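Local coordinates for protein CocE/NonD family hydrolase (Staphylococcus aureus subsp. aureus COL, PDB 3III) that probably hydrolyses ester or amide bonds as an alpha/beta-hydrolase of the CocE/NonD family, at residues Gly428-Arg434 against Gly506-Val512; Arg338-Tyr342 against Val439-Asp443; Asn408-Trp414 against Tyr550-Ile556. All blocks are in the same frame, centred on the assembly; numbering follows the deposited sequence.

Interaction 1: Gly428-Arg434 against Gly506-Val512; sequences GIKKLDR and GETLEVV
Lys431 carries its CG on the far side from its own amide nitrogen (chi1 -178°) and then kinks about the CG–CD bond (chi3 100°), which brings the ammonium over Glu507. The glutamate, extended beyond CG, receives it in a salt bridge: Lys431 NZ sits 2.8 Å from Glu507 OE1, above the carboxylate plane by 36°. A water bound to NZ donates to OE2, and a second water joins OE2 to the backbone N of Arg434. Strands 424-432 and 508-514 are antiparallel neighbours in the five-stranded sheet of the C-terminal domain; Gly428, Lys430 and Leu432 form hydrogen-bonded pairs with Val512, Glu510 and Thr508. On the face with Lys431, Ile429 CG2 packs 3.8 Å from Leu509 CG, and its CD1 lies 3.8 Å from Val511 CG2. On the other, more polar face, Lys430 and Glu510 run side by side, with Lys430 CD 3.6 Å from Glu510 OE1, but their tips part: Lys430 NZ pairs with Glu438 and Glu510 OE2 bonds Ser394. Lys431 NZ also forms a salt bridge with Asp339 OD1 and a hydrogen bond to Leu502 O; two carboxylates probably compensate this buried charge and would favour the protonated lysine.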
loop_
_atom_site.group_PDB
_atom_site.type_symbol
_atom_site.label_atom_id
_atom_site.label_comp_id
_atom_site.label_asym_id
_atom_site.label_seq_id
_atom_site.Cartn_x
_atom_site.Cartn_y
_atom_site.Cartn_z
ATOM N N GLY A 428 16.711 -8.681 2.306
ATOM C CA GLY A 428 16.756 -7.465 1.591
ATOM C C GLY A 428 17.552 -7.506 0.309
ATOM O O GLY A 428 18.500 -8.296 0.166
ATOM N N ILE A 429 17.106 -6.689 -0.651
ATOM C CA ILE A 429 17.851 -6.454 -1.890
ATOM C C ILE A 429 18.348 -5.024 -1.854
ATOM O O ILE A 429 17.550 -4.087 -1.605
ATOM C CB ILE A 429 16.962 -6.615 -3.119
ATOM C CG1 ILE A 429 16.261 -7.972 -3.079
ATOM C CG2 ILE A 429 17.807 -6.415 -4.482
ATOM C CD1 ILE A 429 17.257 -9.195 -3.047
ATOM N N LYS A 430 19.646 -4.854 -2.111
ATOM C CA LYS A 430 20.294 -3.516 -2.153
ATOM C C LYS A 430 20.963 -3.354 -3.529
ATOM O O LYS A 430 21.295 -4.352 -4.193
ATOM C CB LYS A 430 21.373 -3.387 -1.061
ATOM C CG LYS A 430 20.860 -3.485 0.332
ATOM C CD LYS A 430 21.911 -3.342 1.401
ATOM C CE LYS A 430 21.225 -3.242 2.771
ATOM N NZ LYS A 430 20.420 -1.987 2.957
ATOM N N LYS A 431 21.155 -2.101 -3.932
ATOM C CA LYS A 431 21.930 -1.748 -5.100
ATOM C C LYS A 431 23.120 -0.992 -4.619
ATOM O O LYS A 431 22.962 -0.108 -3.738
ATOM C CB LYS A 431 21.154 -0.844 -6.048
ATOM C CG LYS A 431 22.016 -0.543 -7.321
ATOM C CD LYS A 431 21.242 0.040 -8.475
ATOM C CE LYS A 431 21.371 1.520 -8.630
ATOM N NZ LYS A 431 21.021 2.051 -9.973
ATOM N N LEU A 432 24.303 -1.342 -5.156
ATOM C CA LEU A 432 25.529 -0.686 -4.824
ATOM C C LEU A 432 26.060 -0.055 -6.114
ATOM O O LEU A 432 26.003 -0.681 -7.183
ATOM C CB LEU A 432 26.573 -1.646 -4.256
ATOM C CG LEU A 432 26.200 -2.678 -3.194
ATOM C CD1 LEU A 432 27.478 -3.402 -2.727
ATOM C CD2 LEU A 432 25.529 -1.968 -2.038
ATOM N N ASP A 433 26.550 1.177 -6.011
ATOM C CA ASP A 433 26.904 1.922 -7.220
ATOM C C ASP A 433 28.281 1.421 -7.649
ATOM O O ASP A 433 28.812 0.513 -7.023
ATOM C CB ASP A 433 26.857 3.452 -7.042
ATOM C CG ASP A 433 27.761 3.957 -5.963
ATOM O OD1 ASP A 433 28.784 3.303 -5.639
ATOM O OD2 ASP A 433 27.439 5.045 -5.427
ATOM N N ARG A 434 28.840 2.015 -8.700
ATOM C CA ARG A 434 30.134 1.596 -9.214
ATOM C C ARG A 434 31.289 1.861 -8.258
ATOM O O ARG A 434 32.333 1.319 -8.454
ATOM C CB ARG A 434 30.423 2.255 -10.529
ATOM C CG ARG A 434 29.493 1.830 -11.629
ATOM C CD ARG A 434 29.419 2.921 -12.681
ATOM N NE ARG A 434 28.748 2.411 -13.874
ATOM C CZ ARG A 434 28.104 3.161 -14.732
ATOM N NH1 ARG A 434 28.045 4.479 -14.548
ATOM N NH2 ARG A 434 27.526 2.602 -15.773
ATOM N N GLY A 506 28.298 -2.361 -14.266
ATOM C CA GLY A 506 29.215 -1.989 -13.194
ATOM C C GLY A 506 28.592 -1.845 -11.830
ATOM O O GLY A 506 29.295 -1.789 -10.807
ATOM N N GLU A 507 27.262 -1.765 -11.782
ATOM C CA GLU A 507 26.562 -1.688 -10.507
ATOM C C GLU A 507 26.301 -3.095 -9.976
ATOM O O GLU A 507 26.357 -4.051 -10.729
ATOM C CB GLU A 507 25.270 -0.861 -10.650
ATOM C CG GLU A 507 25.582 0.644 -10.926
ATOM C CD GLU A 507 24.389 1.590 -10.860
ATOM O OE1 GLU A 507 23.286 1.277 -11.366
ATOM O OE2 GLU A 507 24.594 2.706 -10.317
ATOM N N THR A 508 25.986 -3.203 -8.688
ATOM C CA THR A 508 25.867 -4.502 -8.011
ATOM C C THR A 508 24.539 -4.685 -7.327
ATOM O O THR A 508 24.046 -3.771 -6.702
ATOM C CB THR A 508 26.959 -4.552 -6.967
ATOM O OG1 THR A 508 28.220 -4.440 -7.659
ATOM C CG2 THR A 508 26.924 -5.888 -6.102
ATOM N N LEU A 509 23.991 -5.882 -7.398
ATOM C CA LEU A 509 22.856 -6.262 -6.581
ATOM C C LEU A 509 23.386 -7.077 -5.452
ATOM O O LEU A 509 24.275 -7.970 -5.633
ATOM C CB LEU A 509 21.854 -7.075 -7.433
ATOM C CG LEU A 509 20.628 -7.639 -6.701
ATOM C CD1 LEU A 509 19.425 -7.855 -7.687
ATOM C CD2 LEU A 509 20.944 -8.921 -5.958
ATOM N N GLU A 510 22.874 -6.789 -4.274
ATOM C CA GLU A 510 23.282 -7.482 -3.064
ATOM C C GLU A 510 22.062 -8.017 -2.345
ATOM O O GLU A 510 21.112 -7.278 -2.074
ATOM C CB GLU A 510 24.043 -6.558 -2.140
ATOM C CG GLU A 510 24.609 -7.244 -0.886
ATOM C CD GLU A 510 25.280 -6.239 0.052
ATOM O OE1 GLU A 510 24.841 -5.060 0.111
ATOM O OE2 GLU A 510 26.248 -6.619 0.721
ATOM N N VAL A 511 22.082 -9.316 -2.071
ATOM C CA VAL A 511 21.128 -9.926 -1.186
ATOM C C VAL A 511 21.710 -9.906 0.225
ATOM O O VAL A 511 22.838 -10.335 0.419
ATOM C CB VAL A 511 20.913 -11.414 -1.536
ATOM C CG1 VAL A 511 20.170 -12.095 -0.385
ATOM C CG2 VAL A 511 20.171 -11.546 -2.790
ATOM N N VAL A 512 20.907 -9.524 1.220
ATOM C CA VAL A 512 21.302 -9.551 2.616
ATOM C C VAL A 512 20.274 -10.430 3.348
ATOM O O VAL A 512 19.075 -10.305 3.109
ATOM C CB VAL A 512 21.245 -8.154 3.240
ATOM C CG1 VAL A 512 21.579 -8.203 4.737
ATOM C CG2 VAL A 512 22.146 -7.168 2.475
HETATM O O HOH W 1 22.836 4.637 -10.325
HETATM O O HOH W 2 29.305 -2.086 -7.732
HETATM O O HOH W 3 27.089 3.599 -10.258
#

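Interaction 2: Arg338-Tyr342 against Val439-Asp443; sequences RDQFY and VNFPD
Arg338 crosses the ring of Phe441 obliquely, beginning with CB, which stands 3.6 Å from Phe441 CE1. An extended chi2 (174°) sets CD 4.1 Å from Phe441 CD1, and the bend about the CG–CD bond (chi3 -59°) then turns NE and the head group over the ring. The guanidinium lies nearly flat on the aromatic face, its plane 26° from that of the ring, and CZ is 4.6 Å from the ring centroid in a cation-pi stack. NE and NH2 point to other partners: NE bonds Gly500 O, while NH2 reaches Thr501 OG1 and Val452 O. NH1 passes 3.8 Å from Phe441 CB, and two waters in plane at the guanidinium edge connect it to Pro442 O.

The segment 338-342 links the last two strands of the large hydrolase sheet, 333-338 and 343-349, through a classic beta bulge in which Asp339 and Gln340 both face Lys343. Segment 439-443 includes the weakly bonded edge strand of a five-stranded sheet in the C-terminal region, so the contact brings the turn of the hydrolase sheet against the edge of the other.

At the bulge, Asp339 O approaches the rim of the Phe441 ring, 3.4 Å from CZ. Gln340 bends at chi2, and its amide crosses Val439 at about a right angle, with CD 3.5 Å from Val439 CG1. A water accepts from Phe341 N and donates to both Gln340 OE1 and Asn440 O, bridging the backbones where they do not bond directly. Farther along, the proline ring meets two aromatics: Phe341 CD1 is 3.6 Å from Pro442 CD, and the edge of the Tyr342 ring brings CE1 to 4.0 Å from Pro442 CG. Tyr342 OH itself is held by Glu301 and Lys298 N.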
loop_
_atom_site.group_PDB
_atom_site.type_symbol
_atom_site.label_atom_id
_atom_site.label_comp_id
_atom_site.label_asym_id
_atom_site.label_seq_id
_atom_site.Cartn_x
_atom_site.Cartn_y
_atom_site.Cartn_z
ATOM N N ARG A 338 13.442 2.738 -11.248
ATOM C CA ARG A 338 14.187 3.648 -10.369
ATOM C C ARG A 338 15.680 3.473 -10.680
ATOM O O ARG A 338 16.142 2.361 -10.766
ATOM C CB ARG A 338 13.970 3.292 -8.914
ATOM C CG ARG A 338 12.551 3.409 -8.464
ATOM C CD ARG A 338 12.343 2.900 -7.045
ATOM N NE ARG A 338 12.742 1.502 -6.980
ATOM C CZ ARG A 338 12.811 0.775 -5.864
ATOM N NH1 ARG A 338 12.423 1.264 -4.677
ATOM N NH2 ARG A 338 13.214 -0.493 -5.948
ATOM N N ASP A 339 16.429 4.561 -10.765
ATOM C CA ASP A 339 17.884 4.497 -10.877
ATOM C C ASP A 339 18.569 4.969 -9.557
ATOM O O ASP A 339 19.428 4.243 -9.000
ATOM C CB ASP A 339 18.357 5.385 -12.017
ATOM C CG ASP A 339 19.901 5.389 -12.132
ATOM O OD1 ASP A 339 20.551 4.399 -11.700
ATOM O OD2 ASP A 339 20.430 6.378 -12.624
ATOM N N GLN A 340 18.186 6.165 -9.094
ATOM C CA GLN A 340 18.592 6.714 -7.806
ATOM C C GLN A 340 17.349 7.330 -7.125
ATOM O O GLN A 340 16.237 7.306 -7.686
ATOM C CB GLN A 340 19.706 7.778 -7.943
ATOM C CG GLN A 340 21.019 7.334 -8.554
ATOM C CD GLN A 340 22.163 7.082 -7.525
ATOM O OE1 GLN A 340 22.204 7.665 -6.395
ATOM N NE2 GLN A 340 23.114 6.194 -7.913
ATOM N N PHE A 341 17.559 7.914 -5.949
ATOM C CA PHE A 341 16.490 8.545 -5.153
ATOM C C PHE A 341 15.900 9.646 -6.026
ATOM O O PHE A 341 16.622 10.602 -6.431
ATOM C CB PHE A 341 17.073 9.106 -3.821
ATOM C CG PHE A 341 16.096 9.888 -3.005
ATOM C CD1 PHE A 341 15.297 9.277 -2.076
ATOM C CD2 PHE A 341 15.964 11.243 -3.203
ATOM C CE1 PHE A 341 14.344 9.999 -1.344
ATOM C CE2 PHE A 341 15.004 11.988 -2.500
ATOM C CZ PHE A 341 14.213 11.365 -1.537
ATOM N N TYR A 342 14.596 9.562 -6.287
ATOM C CA TYR A 342 13.917 10.613 -7.127
ATOM C C TYR A 342 14.547 10.801 -8.502
ATOM O O TYR A 342 14.546 11.927 -9.083
ATOM C CB TYR A 342 13.827 11.921 -6.338
ATOM C CG TYR A 342 12.502 11.989 -5.592
ATOM C CD1 TYR A 342 12.188 11.057 -4.596
ATOM C CD2 TYR A 342 11.522 12.937 -5.954
ATOM C CE1 TYR A 342 10.961 11.082 -3.923
ATOM C CE2 TYR A 342 10.264 12.945 -5.297
ATOM C CZ TYR A 342 10.033 12.044 -4.238
ATOM O OH TYR A 342 8.794 12.047 -3.569
ATOM N N VAL A 439 23.064 2.506 -2.982
ATOM C CA VAL A 439 22.174 3.512 -3.594
ATOM C C VAL A 439 20.814 3.440 -2.863
ATOM O O VAL A 439 20.080 2.419 -2.955
ATOM C CB VAL A 439 21.956 3.238 -5.086
ATOM C CG1 VAL A 439 20.930 4.294 -5.711
ATOM C CG2 VAL A 439 23.286 3.230 -5.829
ATOM N N ASN A 440 20.479 4.497 -2.137
ATOM C CA ASN A 440 19.236 4.508 -1.372
ATOM C C ASN A 440 18.012 4.914 -2.181
ATOM O O ASN A 440 18.116 5.695 -3.133
ATOM C CB ASN A 440 19.379 5.423 -0.156
ATOM C CG ASN A 440 20.365 4.879 0.868
ATOM O OD1 ASN A 440 21.231 5.601 1.309
ATOM N ND2 ASN A 440 20.211 3.602 1.270
ATOM N N PHE A 441 16.845 4.459 -1.732
ATOM C CA PHE A 441 15.585 4.765 -2.389
ATOM C C PHE A 441 14.556 5.105 -1.349
ATOM O O PHE A 441 14.679 4.656 -0.202
ATOM C CB PHE A 441 15.085 3.588 -3.247
ATOM C CG PHE A 441 15.990 3.244 -4.428
ATOM C CD1 PHE A 441 15.974 4.023 -5.602
ATOM C CD2 PHE A 441 16.884 2.189 -4.348
ATOM C CE1 PHE A 441 16.792 3.732 -6.650
ATOM C CE2 PHE A 441 17.711 1.897 -5.397
ATOM C CZ PHE A 441 17.679 2.640 -6.562
ATOM N N PRO A 442 13.512 5.869 -1.735
ATOM C CA PRO A 442 12.368 5.995 -0.864
ATOM C C PRO A 442 11.856 4.586 -0.451
ATOM O O PRO A 442 11.752 3.677 -1.283
ATOM C CB PRO A 442 11.344 6.761 -1.742
ATOM C CG PRO A 442 12.184 7.435 -2.779
ATOM C CD PRO A 442 13.241 6.483 -3.054
ATOM N N ASP A 443 11.463 4.466 0.809
ATOM C CA ASP A 443 11.099 3.172 1.372
ATOM C C ASP A 443 10.135 3.477 2.501
ATOM O O ASP A 443 9.801 4.631 2.762
ATOM C CB ASP A 443 12.378 2.454 1.828
ATOM C CG ASP A 443 12.255 0.930 1.889
ATOM O OD1 ASP A 443 11.143 0.376 2.028
ATOM O OD2 ASP A 443 13.324 0.285 1.819
HETATM O O HOH W 4 11.102 3.727 -3.900
HETATM O O HOH W 5 12.272 0.829 -1.654
HETATM O O HOH W 6 19.968 7.346 -4.390
#

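Interaction 3: Asn408-Trp414 against Tyr550-Ile556; sequences NMNLKLW and YDSQLII
An antiparallel strand pair in the eight-stranded sheet of the C-terminal domain joins 408-414 to 550-556, and an inverse gamma turn centred on Asp551 leads into the second strand. Asn410 with Ile555 and Lys412 with Gln553 are hydrogen-bonded pairs; Ile555 N to Asn410 O measures 2.8 Å. Beside the turn, Asp551 OD1 takes two donors. Lys412, fully extended, brings NZ to 2.9 Å from OD1 on its syn lone pair, forming a salt bridge, and a water links the same NZ to OD2. Trp414 NE1, also 2.9 Å from OD1, comes almost along the C–O axis, with the oxygen in the indole plane and an N–H···O angle of 165°. These two grips fix the carboxylate, and Gln553 NE2 donates to the backbone O of Asp551, bracing the turn. Over one indole face, Tyr550 CA makes a CH-pi contact 3.6 Å from the centroid of the five-membered ring of Trp414. The phenol ring adds an offset edge-to-face contact, its CD1 3.7 Å from Trp414 CD2 and the planes at 63°. Ser552 OG receives Trp414 N at 3.2 Å while also bonding Tyr545 O. On the apolar face, Leu411 CB rests 4.0 Å from Leu554 CD1, and both side chains reach strand 508-514 of another sheet, consistent with the jelly-roll-like beta-sandwich of CocE relatives.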
loop_
_atom_site.group_PDB
_atom_site.type_symbol
_atom_site.label_atom_id
_atom_site.label_comp_id
_atom_site.label_asym_id
_atom_site.label_seq_id
_atom_site.Cartn_x
_atom_site.Cartn_y
_atom_site.Cartn_z
ATOM N N ASN A 408 8.329 -9.084 -8.858
ATOM C CA ASN A 408 8.622 -9.849 -7.645
ATOM C C ASN A 408 9.978 -10.510 -7.761
ATOM O O ASN A 408 10.441 -10.751 -8.855
ATOM C CB ASN A 408 7.541 -10.912 -7.404
ATOM C CG ASN A 408 6.241 -10.329 -6.788
ATOM O OD1 ASN A 408 6.111 -10.238 -5.551
ATOM N ND2 ASN A 408 5.258 -10.021 -7.636
HETATM N N MSE A 409 10.622 -10.776 -6.622
HETATM C CA MSE A 409 11.791 -11.660 -6.576
HETATM C C MSE A 409 11.555 -12.651 -5.482
HETATM O O MSE A 409 10.840 -12.367 -4.511
HETATM C CB MSE A 409 13.054 -10.875 -6.263
HETATM C CG MSE A 409 13.210 -9.593 -7.070
HETATM SE SE MSE A 409 15.110 -8.946 -6.958
HETATM C CE MSE A 409 14.761 -6.974 -7.329
ATOM N N ASN A 410 12.200 -13.796 -5.633
ATOM C CA ASN A 410 12.002 -14.948 -4.766
ATOM C C ASN A 410 13.377 -15.358 -4.289
ATOM O O ASN A 410 14.264 -15.712 -5.110
ATOM C CB ASN A 410 11.298 -16.105 -5.539
ATOM C CG ASN A 410 11.005 -17.302 -4.657
ATOM O OD1 ASN A 410 11.364 -17.322 -3.479
ATOM N ND2 ASN A 410 10.318 -18.311 -5.213
ATOM N N LEU A 411 13.550 -15.324 -2.978
ATOM C CA LEU A 411 14.794 -15.791 -2.385
ATOM C C LEU A 411 14.602 -17.171 -1.760
ATOM O O LEU A 411 13.929 -17.296 -0.724
ATOM C CB LEU A 411 15.300 -14.777 -1.354
ATOM C CG LEU A 411 16.578 -15.216 -0.645
ATOM C CD1 LEU A 411 17.700 -15.441 -1.680
ATOM C CD2 LEU A 411 16.986 -14.154 0.439
ATOM N N LYS A 412 15.189 -18.193 -2.408
ATOM C CA LYS A 412 15.131 -19.557 -1.918
ATOM C C LYS A 412 16.365 -19.824 -1.076
ATOM O O LYS A 412 17.505 -19.676 -1.546
ATOM C CB LYS A 412 15.000 -20.596 -3.026
ATOM C CG LYS A 412 14.723 -21.993 -2.386
ATOM C CD LYS A 412 14.810 -23.113 -3.408
ATOM C CE LYS A 412 14.394 -24.424 -2.857
ATOM N NZ LYS A 412 14.483 -25.435 -3.951
ATOM N N LEU A 413 16.140 -20.205 0.173
ATOM C CA LEU A 413 17.222 -20.592 1.068
ATOM C C LEU A 413 17.020 -21.960 1.677
ATOM O O LEU A 413 15.886 -22.364 1.945
ATOM C CB LEU A 413 17.415 -19.574 2.208
ATOM C CG LEU A 413 17.576 -18.098 1.854
ATOM C CD1 LEU A 413 17.392 -17.224 3.119
ATOM C CD2 LEU A 413 18.920 -17.817 1.112
ATOM N N TRP A 414 18.126 -22.650 1.932
ATOM C CA TRP A 414 18.123 -23.770 2.814
ATOM C C TRP A 414 18.720 -23.377 4.176
ATOM O O TRP A 414 19.820 -22.841 4.255
ATOM C CB TRP A 414 18.870 -24.952 2.191
ATOM C CG TRP A 414 18.225 -25.470 0.941
ATOM C CD1 TRP A 414 18.312 -24.940 -0.316
ATOM C CD2 TRP A 414 17.458 -26.666 0.818
ATOM N NE1 TRP A 414 17.618 -25.727 -1.202
ATOM C CE2 TRP A 414 17.049 -26.762 -0.530
ATOM C CE3 TRP A 414 16.994 -27.607 1.732
ATOM C CZ2 TRP A 414 16.281 -27.813 -1.002
ATOM C CZ3 TRP A 414 16.204 -28.662 1.274
ATOM C CH2 TRP A 414 15.847 -28.748 -0.088
ATOM N N TYR A 550 21.522 -28.088 -1.968
ATOM C CA TYR A 550 20.994 -26.880 -1.320
ATOM C C TYR A 550 20.977 -25.737 -2.333
ATOM O O TYR A 550 21.800 -24.850 -2.244
ATOM C CB TYR A 550 21.857 -26.502 -0.098
ATOM C CG TYR A 550 21.920 -27.598 0.904
ATOM C CD1 TYR A 550 20.756 -28.133 1.432
ATOM C CD2 TYR A 550 23.135 -28.139 1.312
ATOM C CE1 TYR A 550 20.789 -29.168 2.353
ATOM C CE2 TYR A 550 23.180 -29.185 2.225
ATOM C CZ TYR A 550 21.973 -29.680 2.742
ATOM O OH TYR A 550 21.919 -30.708 3.643
ATOM N N ASP A 551 20.030 -25.776 -3.263
ATOM C CA ASP A 551 19.989 -24.836 -4.406
ATOM C C ASP A 551 19.418 -23.479 -4.022
ATOM O O ASP A 551 18.481 -22.970 -4.622
ATOM C CB ASP A 551 19.228 -25.449 -5.592
ATOM C CG ASP A 551 17.744 -25.705 -5.292
ATOM O OD1 ASP A 551 17.314 -25.732 -4.112
ATOM O OD2 ASP A 551 16.994 -25.857 -6.269
ATOM N N SER A 552 20.020 -22.874 -3.015
ATOM C CA SER A 552 19.692 -21.527 -2.617
ATOM C C SER A 552 19.944 -20.609 -3.812
ATOM O O SER A 552 20.987 -20.666 -4.431
ATOM C CB SER A 552 20.564 -21.129 -1.430
ATOM O OG SER A 552 20.228 -21.960 -0.347
ATOM N N GLN A 553 18.969 -19.786 -4.136
ATOM C CA GLN A 553 19.040 -18.934 -5.328
ATOM C C GLN A 553 18.069 -17.782 -5.176
ATOM O O GLN A 553 17.108 -17.905 -4.404
ATOM C CB GLN A 553 18.629 -19.759 -6.531
ATOM C CG GLN A 553 17.215 -20.324 -6.409
ATOM C CD GLN A 553 16.914 -21.284 -7.510
ATOM O OE1 GLN A 553 16.449 -20.885 -8.598
ATOM N NE2 GLN A 553 17.171 -22.554 -7.265
ATOM N N LEU A 554 18.349 -16.701 -5.910
ATOM C CA LEU A 554 17.483 -15.546 -6.046
ATOM C C LEU A 554 16.903 -15.517 -7.454
ATOM O O LEU A 554 17.632 -15.521 -8.422
ATOM C CB LEU A 554 18.255 -14.251 -5.729
ATOM C CG LEU A 554 17.409 -12.960 -5.851
ATOM C CD1 LEU A 554 16.351 -12.792 -4.690
ATOM C CD2 LEU A 554 18.441 -11.824 -5.970
ATOM N N ILE A 555 15.584 -15.568 -7.586
ATOM C CA ILE A 555 14.933 -15.417 -8.883
ATOM C C ILE A 555 14.706 -13.892 -9.114
ATOM O O ILE A 555 14.050 -13.252 -8.307
ATOM C CB ILE A 555 13.577 -16.126 -8.927
ATOM C CG1 ILE A 555 13.701 -17.619 -8.633
ATOM C CG2 ILE A 555 12.861 -15.896 -10.268
ATOM C CD1 ILE A 555 14.552 -18.362 -9.581
ATOM N N ILE A 556 15.223 -13.367 -10.209
ATOM C CA ILE A 556 15.111 -11.960 -10.524
ATOM C C ILE A 556 14.314 -11.744 -11.814
ATOM O O ILE A 556 14.448 -12.508 -12.752
ATOM C CB ILE A 556 16.481 -11.273 -10.621
ATOM C CG1 ILE A 556 17.343 -11.836 -11.762
ATOM C CG2 ILE A 556 17.166 -11.299 -9.265
ATOM C CD1 ILE A 556 18.645 -11.044 -11.945
HETATM O O HOH W 7 14.367 -25.494 -6.785
#

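From the N terminus, 338-342 turns between the last two strands of the hydrolase sheet; after 343-349 the chain goes on through 408-414 and 428-434 before 439-443 closes interaction 2. Segment 506-512 next closes interaction 1, and 550-556, near the C terminus, closes interaction 3. Interaction 1 is thus nested within the loop of interaction 3, whereas interaction 2 crosses both. Interactions 1 and 2 are joined by the Lys431–Asp339 pair and by the carbonyl of Lys431, which probably accepts from Val439 N. Interactions 1 and 3 meet mainly through Leu554, packed on Ile429, Leu509 and Val511, with Leu411 on Val511. The five-stranded sheet thus lies between the hydrolase sheet's last turn and the eight-stranded sheet.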